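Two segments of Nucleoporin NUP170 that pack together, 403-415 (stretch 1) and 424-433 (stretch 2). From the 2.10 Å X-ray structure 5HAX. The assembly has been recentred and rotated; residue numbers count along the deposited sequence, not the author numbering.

Stretch 1 (403-415) MLFVSAPDTGRIK
Stretch 2 424-433: KYFEQGTWIE

An antiparallel β-ladder divides its labour: the backbones set register and direction, while alternating side chains furnish the two faces of the sheet. Residues 403-409 and 427-433 of Nucleoporin NUP170 illustrate the principle. Their strands run at 163° to one another, with axes approaching to 4.6 Å, and the two stretches together bury 996 Å². Both backbones are extended, phi mostly between -90° and -160° and psi between 114° and 163°, until Pro409 tightens phi to -60°.

Met403 opens the ladder opposite Glu433 in a non-hydrogen-bonded pair (CA to CA 5.3 Å). Its m, m, m side chain folds so that CE lies 3.8 Å from Glu433 CB, while Met403 CB meets Trp431 CZ3 at 3.6 Å. Leu404 then forms the first hydrogen-bonded pair: Leu404 N donates to Ile432 O at 3.0 Å, and Ile432 N to Leu404 O at 2.8 Å. Its chi1 is off-rotamer at -128°, with chi2 p, and Leu404 CB sits 4.1 Å from Ile432 CB.

Phe405 returns to the face of Met403 and pairs with Trp431, CA to CA 4.7 Å. With chi1 t and chi2 72°, its ring presents an edge to the indole face (Trp431 chi1 m, chi2 98°); the six-membered rings lie 5.5 Å apart between centroids, planes at 56°. Phe405 CB stands over the indole, 3.9 Å from the centroid of the Trp431 six-membered ring. Gly429 suits this crowded face, since an ideal CB there would lie only 3.1 Å from Phe405 CE1.

Val406, chi1 t, joins the face of Leu404. Val406 N donates to Thr430 O and Thr430 N to Val406 O, both at 2.9 Å, and Val406 CG2 packs 3.9 Å from Ile432 CD1, the end of an m, t side chain. Ser407 faces Gly429 with the CA atoms just 4.0 Å apart. Its chi1 is p, and Ser407 OG donates to Glu427 OE1 at 2.9 Å, satisfying a buried hydroxyl. Ala408, small and buried, completes the last hydrogen-bonded pair: Ala408 N to Gln428 O and Gln428 N to Ala408 O, each 2.9 Å.

Pro409 lacks an amide hydrogen but occupies a non-hydrogen-bonded position opposite Glu427 (CA to CA 4.4 Å), so the pairing loses nothing. Asp410 ends the strand run and N-caps the helix beginning at Thr411. Asp410 N donates to Phe426 O at 2.9 Å; its carboxylate, chi1 t, takes Arg413 N on OD1 at 3.3 Å, while Asp410 OD2 receives Gln428 NE2 (chi1 m, chi2 m) at 3.0 Å and forms a salt bridge with Arg413 NE at 3.1 Å.

One helical turn on, Arg413 (t, t, m) lays its aliphatic stem over Phe426 (chi1 m, chi2 -72°), Arg413 CD being 3.8 Å from the centroid of the Phe426 ring. Ile414 (m, t) borders that ring's edge, Ile414 CG1 4.2 Å from Phe426 CD2. Lys415 extends out of reach.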

# COMPACT_ATOMS: atom_id res chain seq x y z
N MET A 403 11.98 -10.20 17.69
CA MET A 403 10.94 -11.02 17.08
C MET A 403 9.97 -10.10 16.36
O MET A 403 9.56 -9.07 16.91
CB MET A 403 10.20 -11.87 18.12
CG MET A 403 11.05 -12.93 18.80
SD MET A 403 11.80 -14.13 17.67
CE MET A 403 10.36 -14.79 16.83
N LEU A 404 9.61 -10.47 15.13
CA LEU A 404 8.75 -9.65 14.28
C LEU A 404 7.35 -10.25 14.25
O LEU A 404 7.17 -11.35 13.72
CB LEU A 404 9.33 -9.55 12.87
CG LEU A 404 9.48 -8.14 12.31
CD1 LEU A 404 10.54 -7.38 13.09
CD2 LEU A 404 9.83 -8.20 10.83
N PHE A 405 6.38 -9.54 14.81
CA PHE A 405 4.98 -9.89 14.63
C PHE A 405 4.43 -9.12 13.44
O PHE A 405 4.58 -7.90 13.37
CB PHE A 405 4.15 -9.58 15.88
CG PHE A 405 2.68 -9.80 15.69
CD1 PHE A 405 2.17 -11.09 15.59
CD2 PHE A 405 1.81 -8.73 15.59
CE1 PHE A 405 0.81 -11.30 15.41
CE2 PHE A 405 0.45 -8.94 15.41
CZ PHE A 405 -0.05 -10.22 15.32
N VAL A 406 3.81 -9.84 12.51
CA VAL A 406 3.27 -9.24 11.29
C VAL A 406 1.85 -9.75 11.10
O VAL A 406 1.61 -10.97 11.16
CB VAL A 406 4.13 -9.55 10.06
CG1 VAL A 406 3.78 -8.61 8.93
CG2 VAL A 406 5.61 -9.45 10.40
N SER A 407 0.91 -8.84 10.87
CA SER A 407 -0.49 -9.19 10.72
C SER A 407 -1.12 -8.35 9.62
O SER A 407 -0.63 -7.28 9.26
CB SER A 407 -1.27 -9.01 12.03
OG SER A 407 -1.25 -7.66 12.45
N ALA A 408 -2.23 -8.85 9.09
CA ALA A 408 -3.00 -8.17 8.06
C ALA A 408 -4.47 -8.34 8.39
O ALA A 408 -4.85 -9.25 9.14
CB ALA A 408 -2.71 -8.74 6.67
N PRO A 409 -5.33 -7.47 7.87
CA PRO A 409 -6.77 -7.70 8.01
C PRO A 409 -7.14 -9.02 7.36
O PRO A 409 -6.56 -9.42 6.34
CB PRO A 409 -7.40 -6.51 7.28
CG PRO A 409 -6.32 -5.49 7.14
CD PRO A 409 -5.04 -6.26 7.08
N ASP A 410 -8.10 -9.72 7.95
CA ASP A 410 -8.64 -10.94 7.35
C ASP A 410 -9.66 -10.49 6.30
O ASP A 410 -10.88 -10.57 6.49
CB ASP A 410 -9.25 -11.86 8.40
CG ASP A 410 -9.49 -13.26 7.87
OD1 ASP A 410 -9.61 -13.43 6.64
OD2 ASP A 410 -9.55 -14.21 8.68
N THR A 411 -9.13 -10.01 5.17
CA THR A 411 -9.97 -9.44 4.12
C THR A 411 -11.06 -10.41 3.69
O THR A 411 -12.20 -10.01 3.45
CB THR A 411 -9.10 -9.05 2.93
OG1 THR A 411 -8.04 -8.19 3.37
CG2 THR A 411 -9.92 -8.34 1.86
N GLY A 412 -10.73 -11.70 3.59
CA GLY A 412 -11.72 -12.68 3.17
C GLY A 412 -12.88 -12.80 4.15
O GLY A 412 -14.04 -12.87 3.74
N ARG A 413 -12.58 -12.81 5.45
CA ARG A 413 -13.64 -12.93 6.44
C ARG A 413 -14.42 -11.63 6.58
O ARG A 413 -15.64 -11.64 6.77
CB ARG A 413 -13.05 -13.35 7.79
CG ARG A 413 -14.07 -13.85 8.79
CD ARG A 413 -13.42 -14.31 10.09
NE ARG A 413 -12.28 -15.20 9.84
CZ ARG A 413 -12.38 -16.51 9.61
NH1 ARG A 413 -13.56 -17.10 9.59
NH2 ARG A 413 -11.28 -17.23 9.40
N ILE A 414 -13.73 -10.49 6.47
CA ILE A 414 -14.40 -9.19 6.57
C ILE A 414 -15.37 -9.01 5.42
O ILE A 414 -16.46 -8.45 5.58
CB ILE A 414 -13.35 -8.06 6.61
CG1 ILE A 414 -12.53 -8.13 7.91
CG2 ILE A 414 -14.04 -6.69 6.50
CD1 ILE A 414 -11.35 -7.18 7.94
N LYS A 415 -15.00 -9.48 4.22
CA LYS A 415 -15.84 -9.28 3.05
C LYS A 415 -17.11 -10.12 3.11
O LYS A 415 -18.16 -9.68 2.64
CB LYS A 415 -15.04 -9.60 1.79
CG LYS A 415 -15.81 -9.45 0.49
CD LYS A 415 -14.89 -9.60 -0.72
CE LYS A 415 -15.66 -9.50 -2.03
NZ LYS A 415 -16.57 -10.66 -2.24
N LYS A 424 -16.10 -7.27 12.78
CA LYS A 424 -15.02 -7.09 13.74
C LYS A 424 -13.69 -7.04 12.99
O LYS A 424 -13.59 -7.45 11.83
CB LYS A 424 -14.98 -8.22 14.78
CG LYS A 424 -16.30 -8.44 15.50
CD LYS A 424 -16.11 -9.36 16.70
CE LYS A 424 -17.42 -10.00 17.14
NZ LYS A 424 -17.39 -11.47 16.93
N TYR A 425 -12.66 -6.55 13.68
CA TYR A 425 -11.32 -6.40 13.11
C TYR A 425 -10.61 -7.75 13.13
O TYR A 425 -9.65 -7.98 13.87
CB TYR A 425 -10.55 -5.33 13.87
CG TYR A 425 -9.20 -4.96 13.28
CD1 TYR A 425 -8.75 -5.49 12.08
CD2 TYR A 425 -8.36 -4.07 13.95
CE1 TYR A 425 -7.52 -5.14 11.56
CE2 TYR A 425 -7.13 -3.72 13.43
CZ TYR A 425 -6.71 -4.26 12.24
OH TYR A 425 -5.48 -3.91 11.73
N PHE A 426 -11.09 -8.67 12.30
CA PHE A 426 -10.44 -9.96 12.14
C PHE A 426 -9.06 -9.77 11.50
O PHE A 426 -8.88 -8.92 10.63
CB PHE A 426 -11.29 -10.89 11.28
CG PHE A 426 -12.68 -11.10 11.80
CD1 PHE A 426 -12.91 -11.86 12.93
CD2 PHE A 426 -13.77 -10.54 11.15
CE1 PHE A 426 -14.19 -12.06 13.41
CE2 PHE A 426 -15.06 -10.73 11.63
CZ PHE A 426 -15.26 -11.49 12.76
N GLU A 427 -8.09 -10.57 11.94
CA GLU A 427 -6.73 -10.47 11.44
C GLU A 427 -6.12 -11.85 11.25
O GLU A 427 -6.46 -12.81 11.94
CB GLU A 427 -5.83 -9.67 12.40
CG GLU A 427 -6.00 -8.15 12.32
CD GLU A 427 -4.95 -7.41 13.13
OE1 GLU A 427 -4.03 -6.83 12.53
OE2 GLU A 427 -5.05 -7.40 14.38
N GLN A 428 -5.21 -11.93 10.27
CA GLN A 428 -4.30 -13.05 10.10
C GLN A 428 -2.91 -12.60 10.53
O GLN A 428 -2.44 -11.54 10.09
CB GLN A 428 -4.27 -13.52 8.64
CG GLN A 428 -5.58 -14.11 8.13
CD GLN A 428 -5.81 -15.53 8.61
OE1 GLN A 428 -4.88 -16.33 8.69
NE2 GLN A 428 -7.06 -15.86 8.92
N GLY A 429 -2.25 -13.39 11.38
CA GLY A 429 -0.98 -13.00 11.95
C GLY A 429 0.06 -14.09 11.85
O GLY A 429 -0.25 -15.26 11.63
N THR A 430 1.32 -13.69 12.02
CA THR A 430 2.43 -14.63 12.01
C THR A 430 3.64 -13.98 12.67
O THR A 430 3.74 -12.76 12.78
CB THR A 430 2.79 -15.06 10.58
OG1 THR A 430 3.78 -16.10 10.62
CG2 THR A 430 3.31 -13.88 9.76
N TRP A 431 4.57 -14.84 13.11
CA TRP A 431 5.82 -14.42 13.74
C TRP A 431 6.98 -14.74 12.80
O TRP A 431 7.18 -15.90 12.43
CB TRP A 431 6.04 -15.14 15.07
CG TRP A 431 5.24 -14.62 16.21
CD1 TRP A 431 4.07 -15.12 16.69
CD2 TRP A 431 5.57 -13.49 17.03
NE1 TRP A 431 3.64 -14.37 17.76
CE2 TRP A 431 4.55 -13.37 17.99
CE3 TRP A 431 6.63 -12.58 17.05
CZ2 TRP A 431 4.55 -12.37 18.96
CZ3 TRP A 431 6.63 -11.58 18.01
CH2 TRP A 431 5.59 -11.48 18.95
N ILE A 432 7.75 -13.72 12.44
CA ILE A 432 8.95 -13.87 11.62
C ILE A 432 10.16 -13.68 12.53
O ILE A 432 10.32 -12.62 13.14
CB ILE A 432 8.97 -12.88 10.45
CG1 ILE A 432 7.88 -13.26 9.44
CG2 ILE A 432 10.34 -12.87 9.78
CD1 ILE A 432 7.60 -12.20 8.41
N GLU A 433 11.00 -14.71 12.61
CA GLU A 433 12.17 -14.69 13.48
C GLU A 433 13.37 -14.13 12.74
O GLU A 433 13.66 -14.55 11.61
CB GLU A 433 12.47 -16.10 14.00
CG GLU A 433 13.64 -16.15 14.98
CD GLU A 433 13.84 -17.53 15.58
OE1 GLU A 433 13.12 -18.47 15.18
OE2 GLU A 433 14.71 -17.67 16.46